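Local coordinates for phage-like element PBSX protein XkdH (Bacillus subtilis, PDB 3F3B), which is of unknown function but, encoded by the defective prophage PBSX and related to phage barrel proteins, is probably a structural component of its particle, at residues C50-K55 / I88-H93; T56-Q61 / Q66-S71; D86-I89 / K94-L97. One frame throughout, in Å; residues are numbered along the deposited sequence.

The strand pairings close on themselves (9-19, 48-61, 66-77, 107-114, 93-97, 87-90 and back to 9-19), which defines a small antiparallel barrel, and the three contacts sample different parts of it. Contact 3 is a wall hairpin close to the centre of the chain. Contact 1 spans two strands that do not pair with each other, its centre about 9 Å from that of contact 3, with which it shares I88 and I89; W90 CE3 lies 3.7 Å from Y95 OH. Contact 2 is the outlying hairpin arm, its centre about 13 Å from that of contact 1, and W90 CZ3 approaches Y69 CD2 to 3.8 Å. Separate phosphate ions sit at contacts 1 and 3.

Contact 1. Residues C50-K55 / I88-H93; sequences CYFTEK and IIWENH. With PO4 (phosphate ion), chain B.
F52 and W90 alone carry this contact, joining strand 48-61 to the end of strand 87-90 without any hydrogen bond between the two segments. At the start of the first segment C50 turns to other neighbours, its side chain resting on H9 and on V74 and F76 of strand 66-77. F52 follows, with CG beside its backbone N and anti to the carbonyl carbon (chi1 -40°), and its ring is carried toward the indole. F52 CE2 stands over the centre of one indole face, 4.0 Å from W90 CE2. The F52 ring and the five-membered ring of W90 have centroids 5.3 Å apart and planes at 88°, which identifies a T-shaped stack with F52 giving the edge and W90 the face. F72 stacks on F52, and the H9 ring meets both partners, extending the aromatic cluster. At E54 the chain turns a corner; beyond it K55 gives its NZ to a weak hydrogen bond with Y69 OH.

On the other segment, W90 to H93 form a type I' turn. W90 NE1 donates in the indole plane to O4 of the phosphate at 2.8 Å, with an N-H...O angle of 165°. H9 ND1 and R10 N also bond the ion. E91 OE2 lies above the indole face opposite F52, while E91 OE1 comes within 3.0 Å of phosphate O1. The ion probably came from the crystallisation liquor, so the chemistry implies a spot able to accept an anion, with the indole N-H satisfied at its rim, rather than an established binding site.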
loop_
_atom_site.group_PDB
_atom_site.type_symbol
_atom_site.label_atom_id
_atom_site.label_comp_id
_atom_site.label_asym_id
_atom_site.label_seq_id
_atom_site.Cartn_x
_atom_site.Cartn_y
_atom_site.Cartn_z
ATOM N N CYS A 50 -7.349 8.186 -7.235
ATOM C CA CYS A 50 -6.365 7.480 -8.039
ATOM C C CYS A 50 -7.076 6.681 -9.130
ATOM O O CYS A 50 -8.306 6.590 -9.153
ATOM C CB CYS A 50 -5.576 6.524 -7.151
ATOM S SG CYS A 50 -6.636 5.317 -6.318
ATOM N N TYR A 51 -6.297 6.110 -10.039
ATOM C CA TYR A 51 -6.852 5.281 -11.097
ATOM C C TYR A 51 -5.806 4.231 -11.432
ATOM O O TYR A 51 -4.608 4.470 -11.267
ATOM C CB TYR A 51 -7.239 6.132 -12.316
ATOM C CG TYR A 51 -6.106 6.683 -13.145
ATOM C CD1 TYR A 51 -5.507 5.910 -14.138
ATOM C CD2 TYR A 51 -5.673 7.996 -12.982
ATOM C CE1 TYR A 51 -4.511 6.431 -14.954
ATOM C CE2 TYR A 51 -4.673 8.528 -13.795
ATOM C CZ TYR A 51 -4.097 7.737 -14.781
ATOM O OH TYR A 51 -3.115 8.255 -15.598
ATOM N N PHE A 52 -6.247 3.063 -11.886
ATOM C CA PHE A 52 -5.300 1.992 -12.172
ATOM C C PHE A 52 -5.148 1.563 -13.625
ATOM O O PHE A 52 -6.036 1.761 -14.450
ATOM C CB PHE A 52 -5.663 0.729 -11.378
ATOM C CG PHE A 52 -6.125 0.980 -9.965
ATOM C CD1 PHE A 52 -5.495 1.912 -9.152
ATOM C CD2 PHE A 52 -7.160 0.212 -9.424
ATOM C CE1 PHE A 52 -5.887 2.074 -7.811
ATOM C CE2 PHE A 52 -7.557 0.363 -8.096
ATOM C CZ PHE A 52 -6.917 1.297 -7.286
ATOM N N THR A 53 -3.994 0.965 -13.917
ATOM C CA THR A 53 -3.696 0.389 -15.227
ATOM C C THR A 53 -2.902 -0.878 -14.913
ATOM O O THR A 53 -2.682 -1.195 -13.738
ATOM C CB THR A 53 -2.862 1.314 -16.125
ATOM O OG1 THR A 53 -1.538 1.447 -15.593
ATOM C CG2 THR A 53 -3.533 2.679 -16.233
ATOM N N GLU A 54 -2.483 -1.598 -15.952
ATOM C CA GLU A 54 -1.738 -2.852 -15.787
ATOM C C GLU A 54 -2.356 -3.714 -14.687
ATOM O O GLU A 54 -1.643 -4.329 -13.901
ATOM C CB GLU A 54 -0.272 -2.587 -15.434
ATOM C CG GLU A 54 0.343 -1.377 -16.098
ATOM C CD GLU A 54 1.857 -1.352 -15.985
ATOM O OE1 GLU A 54 2.423 -1.817 -14.962
ATOM O OE2 GLU A 54 2.490 -0.845 -16.929
ATOM N N LYS A 55 -3.682 -3.764 -14.627
ATOM C CA LYS A 55 -4.340 -4.556 -13.598
ATOM C C LYS A 55 -4.141 -6.049 -13.832
ATOM O O LYS A 55 -4.171 -6.531 -14.967
ATOM C CB LYS A 55 -5.824 -4.216 -13.540
ATOM C CG LYS A 55 -6.086 -2.734 -13.339
ATOM C CD LYS A 55 -7.525 -2.465 -12.938
ATOM C CE LYS A 55 -8.505 -2.992 -13.966
ATOM N NZ LYS A 55 -9.910 -2.680 -13.576
ATOM N N ILE A 88 -2.268 0.713 1.259
ATOM C CA ILE A 88 -3.439 1.427 0.788
ATOM C C ILE A 88 -4.636 0.497 0.898
ATOM O O ILE A 88 -4.529 -0.708 0.653
ATOM C CB ILE A 88 -3.298 1.917 -0.679
ATOM C CG1 ILE A 88 -3.374 0.730 -1.643
ATOM C CG2 ILE A 88 -1.990 2.686 -0.848
ATOM C CD1 ILE A 88 -3.492 1.134 -3.103
ATOM N N ILE A 89 -5.769 1.066 1.294
ATOM C CA ILE A 89 -7.001 0.314 1.444
ATOM C C ILE A 89 -7.972 0.771 0.360
ATOM O O ILE A 89 -8.379 1.935 0.333
ATOM C CB ILE A 89 -7.658 0.581 2.809
ATOM C CG1 ILE A 89 -6.654 0.351 3.949
ATOM C CG2 ILE A 89 -8.896 -0.293 2.957
ATOM C CD1 ILE A 89 -6.317 -1.089 4.226
ATOM N N TRP A 90 -8.324 -0.143 -0.539
ATOM C CA TRP A 90 -9.262 0.152 -1.611
ATOM C C TRP A 90 -10.340 -0.916 -1.567
ATOM O O TRP A 90 -10.050 -2.106 -1.703
ATOM C CB TRP A 90 -8.563 0.128 -2.966
ATOM C CG TRP A 90 -9.522 0.142 -4.121
ATOM C CD1 TRP A 90 -10.369 1.155 -4.477
ATOM C CD2 TRP A 90 -9.760 -0.925 -5.047
ATOM N NE1 TRP A 90 -11.120 0.785 -5.570
ATOM C CE2 TRP A 90 -10.768 -0.489 -5.939
ATOM C CE3 TRP A 90 -9.220 -2.210 -5.210
ATOM C CZ2 TRP A 90 -11.250 -1.292 -6.981
ATOM C CZ3 TRP A 90 -9.698 -3.011 -6.246
ATOM C CH2 TRP A 90 -10.705 -2.546 -7.118
ATOM N N GLU A 91 -11.580 -0.484 -1.357
ATOM C CA GLU A 91 -12.721 -1.392 -1.277
ATOM C C GLU A 91 -12.506 -2.529 -0.290
ATOM O O GLU A 91 -12.739 -3.698 -0.597
ATOM C CB GLU A 91 -13.048 -1.944 -2.666
ATOM C CG GLU A 91 -13.746 -0.929 -3.559
ATOM C CD GLU A 91 -14.025 -1.464 -4.945
ATOM O OE1 GLU A 91 -14.735 -0.774 -5.714
ATOM O OE2 GLU A 91 -13.529 -2.570 -5.270
ATOM N N ASN A 92 -12.052 -2.171 0.904
ATOM C CA ASN A 92 -11.814 -3.132 1.973
ATOM C C ASN A 92 -10.652 -4.094 1.799
ATOM O O ASN A 92 -10.522 -5.046 2.566
ATOM C CB ASN A 92 -13.082 -3.939 2.250
ATOM C CG ASN A 92 -14.231 -3.071 2.690
ATOM O OD1 ASN A 92 -14.093 -2.262 3.611
ATOM N ND2 ASN A 92 -15.381 -3.233 2.039
ATOM N N HIS A 93 -9.811 -3.883 0.800
ATOM C CA HIS A 93 -8.672 -4.775 0.652
ATOM C C HIS A 93 -7.371 -4.019 0.845
ATOM O O HIS A 93 -7.276 -2.829 0.534
ATOM C CB HIS A 93 -8.681 -5.472 -0.709
ATOM C CG HIS A 93 -9.737 -6.525 -0.835
ATOM N ND1 HIS A 93 -11.011 -6.253 -1.288
ATOM C CD2 HIS A 93 -9.712 -7.849 -0.552
ATOM C CE1 HIS A 93 -11.725 -7.365 -1.279
ATOM N NE2 HIS A 93 -10.961 -8.348 -0.839
HETATM P P PO4 B . -14.115 2.953 -5.454
HETATM O O1 PO4 B . -14.684 1.988 -4.474
HETATM O O2 PO4 B . -15.217 3.705 -6.110
HETATM O O3 PO4 B . -13.220 3.901 -4.749
HETATM O O4 PO4 B . -13.344 2.215 -6.484
#

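Contact 2. Residues T56-Q61 / Q66-S71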
loop_
_atom_site.group_PDB
_atom_site.type_symbol
_atom_site.label_atom_id
_atom_site.label_comp_id
_atom_site.label_asym_id
_atom_site.label_seq_id
_atom_site.Cartn_x
_atom_site.Cartn_y
_atom_site.Cartn_z
ATOM N N THR A 56 -3.927 -6.768 -12.740
ATOM C CA THR A 56 -3.694 -8.201 -12.770
ATOM C C THR A 56 -4.638 -8.861 -11.776
ATOM O O THR A 56 -4.842 -8.352 -10.679
ATOM C CB THR A 56 -2.219 -8.513 -12.383
ATOM O OG1 THR A 56 -1.350 -8.078 -13.436
ATOM C CG2 THR A 56 -2.010 -10.000 -12.129
ATOM N N GLN A 57 -5.219 -9.989 -12.165
ATOM C CA GLN A 57 -6.133 -10.710 -11.293
ATOM C C GLN A 57 -5.516 -12.059 -10.989
ATOM O O GLN A 57 -4.543 -12.452 -11.632
ATOM C CB GLN A 57 -7.485 -10.898 -11.985
ATOM C CG GLN A 57 -8.241 -9.601 -12.224
ATOM C CD GLN A 57 -9.463 -9.777 -13.114
ATOM O OE1 GLN A 57 -9.346 -9.912 -14.338
ATOM N NE2 GLN A 57 -10.644 -9.782 -12.501
ATOM N N GLN A 58 -6.060 -12.763 -10.003
ATOM C CA GLN A 58 -5.545 -14.078 -9.649
ATOM C C GLN A 58 -6.635 -14.891 -8.965
ATOM O O GLN A 58 -7.510 -14.339 -8.300
ATOM C CB GLN A 58 -4.321 -13.950 -8.734
ATOM C CG GLN A 58 -4.613 -14.005 -7.243
ATOM C CD GLN A 58 -3.365 -13.765 -6.402
ATOM O OE1 GLN A 58 -2.910 -12.629 -6.253
ATOM N NE2 GLN A 58 -2.800 -14.839 -5.861
ATOM N N LEU A 59 -6.597 -16.204 -9.150
ATOM C CA LEU A 59 -7.596 -17.067 -8.540
ATOM C C LEU A 59 -7.056 -17.442 -7.170
ATOM O O LEU A 59 -5.962 -17.994 -7.066
ATOM C CB LEU A 59 -7.805 -18.320 -9.392
ATOM C CG LEU A 59 -9.068 -19.136 -9.110
ATOM C CD1 LEU A 59 -10.292 -18.313 -9.471
ATOM C CD2 LEU A 59 -9.045 -20.424 -9.918
ATOM N N ILE A 60 -7.811 -17.133 -6.120
ATOM C CA ILE A 60 -7.358 -17.435 -4.768
ATOM C C ILE A 60 -8.152 -18.550 -4.105
ATOM O O ILE A 60 -7.875 -18.920 -2.966
ATOM C CB ILE A 60 -7.409 -16.178 -3.864
ATOM C CG1 ILE A 60 -8.859 -15.829 -3.514
ATOM C CG2 ILE A 60 -6.748 -15.001 -4.577
ATOM C CD1 ILE A 60 -8.995 -14.643 -2.565
ATOM N N GLN A 61 -9.139 -19.086 -4.812
ATOM C CA GLN A 61 -9.951 -20.167 -4.271
ATOM C C GLN A 61 -10.684 -20.896 -5.392
ATOM O O GLN A 61 -10.940 -20.320 -6.452
ATOM C CB GLN A 61 -10.972 -19.616 -3.270
ATOM C CG GLN A 61 -11.831 -20.691 -2.605
ATOM C CD GLN A 61 -13.001 -20.115 -1.826
ATOM O OE1 GLN A 61 -12.827 -19.256 -0.955
ATOM N NE2 GLN A 61 -14.202 -20.593 -2.132
ATOM N N GLN A 66 -12.739 -17.990 -6.928
ATOM C CA GLN A 66 -12.616 -16.657 -6.360
ATOM C C GLN A 66 -11.468 -15.930 -7.031
ATOM O O GLN A 66 -10.331 -16.408 -7.037
ATOM C CB GLN A 66 -12.351 -16.725 -4.856
ATOM C CG GLN A 66 -13.499 -17.261 -4.045
ATOM C CD GLN A 66 -13.774 -16.401 -2.833
ATOM O OE1 GLN A 66 -12.859 -16.064 -2.073
ATOM N NE2 GLN A 66 -15.039 -16.044 -2.637
ATOM N N THR A 67 -11.763 -14.773 -7.599
ATOM C CA THR A 67 -10.735 -14.008 -8.264
ATOM C C THR A 67 -10.669 -12.603 -7.718
ATOM O O THR A 67 -11.689 -11.939 -7.571
ATOM C CB THR A 67 -10.975 -13.972 -9.776
ATOM O OG1 THR A 67 -10.739 -15.283 -10.314
ATOM C CG2 THR A 67 -10.039 -12.968 -10.447
ATOM N N VAL A 68 -9.454 -12.165 -7.407
ATOM C CA VAL A 68 -9.223 -10.831 -6.869
ATOM C C VAL A 68 -8.115 -10.155 -7.673
ATOM O O VAL A 68 -7.466 -10.789 -8.515
ATOM C CB VAL A 68 -8.767 -10.897 -5.401
ATOM C CG1 VAL A 68 -9.772 -11.669 -4.571
ATOM C CG2 VAL A 68 -7.397 -11.553 -5.319
ATOM N N TYR A 69 -7.909 -8.867 -7.427
ATOM C CA TYR A 69 -6.844 -8.145 -8.107
ATOM C C TYR A 69 -5.555 -8.478 -7.371
ATOM O O TYR A 69 -5.493 -8.405 -6.147
ATOM C CB TYR A 69 -7.105 -6.640 -8.071
ATOM C CG TYR A 69 -8.192 -6.206 -9.024
ATOM C CD1 TYR A 69 -7.914 -5.987 -10.372
ATOM C CD2 TYR A 69 -9.506 -6.053 -8.588
ATOM C CE1 TYR A 69 -8.916 -5.625 -11.267
ATOM C CE2 TYR A 69 -10.518 -5.694 -9.472
ATOM C CZ TYR A 69 -10.217 -5.482 -10.808
ATOM O OH TYR A 69 -11.217 -5.136 -11.685
ATOM N N HIS A 70 -4.534 -8.876 -8.115
ATOM C CA HIS A 70 -3.263 -9.220 -7.503
ATOM C C HIS A 70 -2.395 -7.976 -7.395
ATOM O O HIS A 70 -1.698 -7.769 -6.402
ATOM C CB HIS A 70 -2.551 -10.290 -8.337
ATOM C CG HIS A 70 -1.152 -10.571 -7.887
ATOM N ND1 HIS A 70 -0.857 -11.055 -6.630
ATOM C CD2 HIS A 70 0.034 -10.424 -8.522
ATOM C CE1 HIS A 70 0.450 -11.192 -6.510
ATOM N NE2 HIS A 70 1.014 -10.816 -7.645
ATOM N N SER A 71 -2.446 -7.142 -8.421
ATOM C CA SER A 71 -1.658 -5.928 -8.418
ATOM C C SER A 71 -2.102 -4.992 -9.534
ATOM O O SER A 71 -2.861 -5.375 -10.426
ATOM C CB SER A 71 -0.184 -6.270 -8.609
ATOM O OG SER A 71 0.063 -6.709 -9.936
#
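T56-Q61 and Q66-S71 pair as the outer part of a long antiparallel hairpin that projects from the barrel, a surface contact whose centre is about 17 Å from that of the chain. Backbone bonds define it. Q58 and V68 form a regular hydrogen-bonded pair, with Q58 N to V68 O at 2.8 Å and V68 N to Q58 O at 3.1 Å. Toward the hairpin end I60 N still reaches Q66 O at 2.8 Å, but the pairing of Q61 with Q66 is loose.

Nearer the barrel the register slips by one residue between T56 and Q57. H70 and S71 both face T56: H70 N donates to T56 O at 2.6 Å, and T56 N to S71 O at 2.9 Å. This is a classic beta bulge, and it sets H70 alongside T56, within reach of Q58. With CG of H70 anti to its backbone N (chi1 172°), the imidazole crosses the Q58 amide obliquely, the two planes well away from parallel; H70 ND1 to Q58 OE1 is 2.6 Å, yet the bond is weak because the N-H...O angle is 120°. H70 also touches V113 of strand 107-114.

Further out, I60 and V68 cross at about a right angle, CG2 of I60 meeting CG2 of V68 at 3.6 Å. The CB bonds of Q57 and Y69 diverge, but beyond them the two side chains run side by side, with the amide and the ring 22° from parallel, and Q57 CB touches T67 CG2.

Contact 3. Residues D86-I89 / K94-L97; sequences DKII and KYIL. With PO4 (phosphate ion), chain C.
A tight beta hairpin of the barrel wall, strands 87-90 and 93-97, is held at its middle by the I88-Y95 hydrogen-bonded pair: I88 N to Y95 O is 2.8 Å and Y95 N to I88 O 2.9 Å. L97 N adds a bond to D86 O at 3.0 Å. On the face of I88 and Y95, I88 CG1 sits between its backbone N and carbonyl carbon (chi1 72°) and presses on Y95 CB at 3.4 Å, while I88 CG2 meets L97 CD2 at 4.0 Å. Strand 9-19 flanks one edge and strand 107-114 the other. I88, Y95 and L97 are buried, I88 touching I13 and the other two A112, consistent with a face turned to the barrel interior. D86 offers L97 its CB, whereas its carboxylate is held by H15 ND1 and R83 N.

The other face carries K87, I89, K94 and I96. I89 CD1 lies beside K94 CG at 3.6 Å. K87 NZ and K94 NZ are 4.5 Å apart, a like-charge pair that is probably unfavourable, although K87 makes a cation-pi contact with Y14. The backbone N of K94 donates to O2 of a phosphate ion, probably from the crystallisation liquor, at 3.1 Å and 172°.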
loop_
_atom_site.group_PDB
_atom_site.type_symbol
_atom_site.label_atom_id
_atom_site.label_comp_id
_atom_site.label_asym_id
_atom_site.label_seq_id
_atom_site.Cartn_x
_atom_site.Cartn_y
_atom_site.Cartn_z
ATOM N N ASP A 86 3.931 1.714 1.585
ATOM C CA ASP A 86 2.707 2.327 2.074
ATOM C C ASP A 86 1.652 1.245 1.992
ATOM O O ASP A 86 1.735 0.369 1.126
ATOM C CB ASP A 86 2.229 3.451 1.154
ATOM C CG ASP A 86 2.750 4.794 1.548
ATOM O OD1 ASP A 86 3.427 4.884 2.601
ATOM O OD2 ASP A 86 2.475 5.756 0.798
ATOM N N LYS A 87 0.665 1.299 2.877
ATOM C CA LYS A 87 -0.435 0.345 2.817
ATOM C C LYS A 87 -1.638 1.146 2.342
ATOM O O LYS A 87 -1.974 2.173 2.934
ATOM C CB LYS A 87 -0.748 -0.257 4.188
ATOM C CG LYS A 87 -2.028 -1.108 4.190
ATOM C CD LYS A 87 -2.243 -1.855 5.504
ATOM C CE LYS A 87 -2.497 -0.907 6.668
ATOM N NZ LYS A 87 -2.711 -1.652 7.932
ATOM N N ILE A 88 -2.268 0.713 1.259
ATOM C CA ILE A 88 -3.439 1.427 0.788
ATOM C C ILE A 88 -4.636 0.497 0.898
ATOM O O ILE A 88 -4.529 -0.708 0.653
ATOM C CB ILE A 88 -3.298 1.917 -0.679
ATOM C CG1 ILE A 88 -3.374 0.730 -1.643
ATOM C CG2 ILE A 88 -1.990 2.686 -0.848
ATOM C CD1 ILE A 88 -3.492 1.134 -3.103
ATOM N N ILE A 89 -5.769 1.066 1.294
ATOM C CA ILE A 89 -7.001 0.314 1.444
ATOM C C ILE A 89 -7.972 0.771 0.360
ATOM O O ILE A 89 -8.379 1.935 0.333
ATOM C CB ILE A 89 -7.658 0.581 2.809
ATOM C CG1 ILE A 89 -6.654 0.351 3.949
ATOM C CG2 ILE A 89 -8.896 -0.293 2.957
ATOM C CD1 ILE A 89 -6.317 -1.089 4.226
ATOM N N LYS A 94 -6.378 -4.726 1.374
ATOM C CA LYS A 94 -5.062 -4.165 1.637
ATOM C C LYS A 94 -4.090 -4.347 0.467
ATOM O O LYS A 94 -4.052 -5.397 -0.175
ATOM C CB LYS A 94 -4.480 -4.814 2.894
ATOM C CG LYS A 94 -5.317 -4.556 4.147
ATOM C CD LYS A 94 -4.750 -5.252 5.373
ATOM C CE LYS A 94 -5.526 -4.854 6.625
ATOM N NZ LYS A 94 -4.994 -5.487 7.871
ATOM N N TYR A 95 -3.308 -3.309 0.198
ATOM C CA TYR A 95 -2.316 -3.343 -0.871
ATOM C C TYR A 95 -1.067 -2.647 -0.355
ATOM O O TYR A 95 -1.152 -1.716 0.455
ATOM C CB TYR A 95 -2.832 -2.608 -2.112
ATOM C CG TYR A 95 -4.035 -3.260 -2.734
ATOM C CD1 TYR A 95 -3.893 -4.343 -3.598
ATOM C CD2 TYR A 95 -5.322 -2.844 -2.406
ATOM C CE1 TYR A 95 -5.002 -5.002 -4.114
ATOM C CE2 TYR A 95 -6.444 -3.499 -2.916
ATOM C CZ TYR A 95 -6.276 -4.579 -3.768
ATOM O OH TYR A 95 -7.377 -5.249 -4.255
ATOM N N ILE A 96 0.092 -3.113 -0.801
ATOM C CA ILE A 96 1.344 -2.500 -0.396
ATOM C C ILE A 96 2.029 -1.969 -1.640
ATOM O O ILE A 96 2.047 -2.645 -2.664
ATOM C CB ILE A 96 2.290 -3.513 0.278
ATOM C CG1 ILE A 96 1.573 -4.199 1.441
ATOM C CG2 ILE A 96 3.541 -2.792 0.791
ATOM C CD1 ILE A 96 0.983 -3.220 2.448
ATOM N N LEU A 97 2.567 -0.756 -1.561
ATOM C CA LEU A 97 3.282 -0.182 -2.698
ATOM C C LEU A 97 4.660 -0.848 -2.711
ATOM O O LEU A 97 5.441 -0.689 -1.782
ATOM C CB LEU A 97 3.391 1.336 -2.537
ATOM C CG LEU A 97 2.034 1.994 -2.248
ATOM C CD1 LEU A 97 2.164 3.500 -2.353
ATOM C CD2 LEU A 97 0.975 1.489 -3.227
HETATM P P PO4 C . -6.124 -8.618 1.857
HETATM O O1 PO4 C . -5.083 -8.699 2.914
HETATM O O2 PO4 C . -7.133 -7.594 2.232
HETATM O O3 PO4 C . -5.490 -8.239 0.566
HETATM O O4 PO4 C . -6.789 -9.940 1.714
#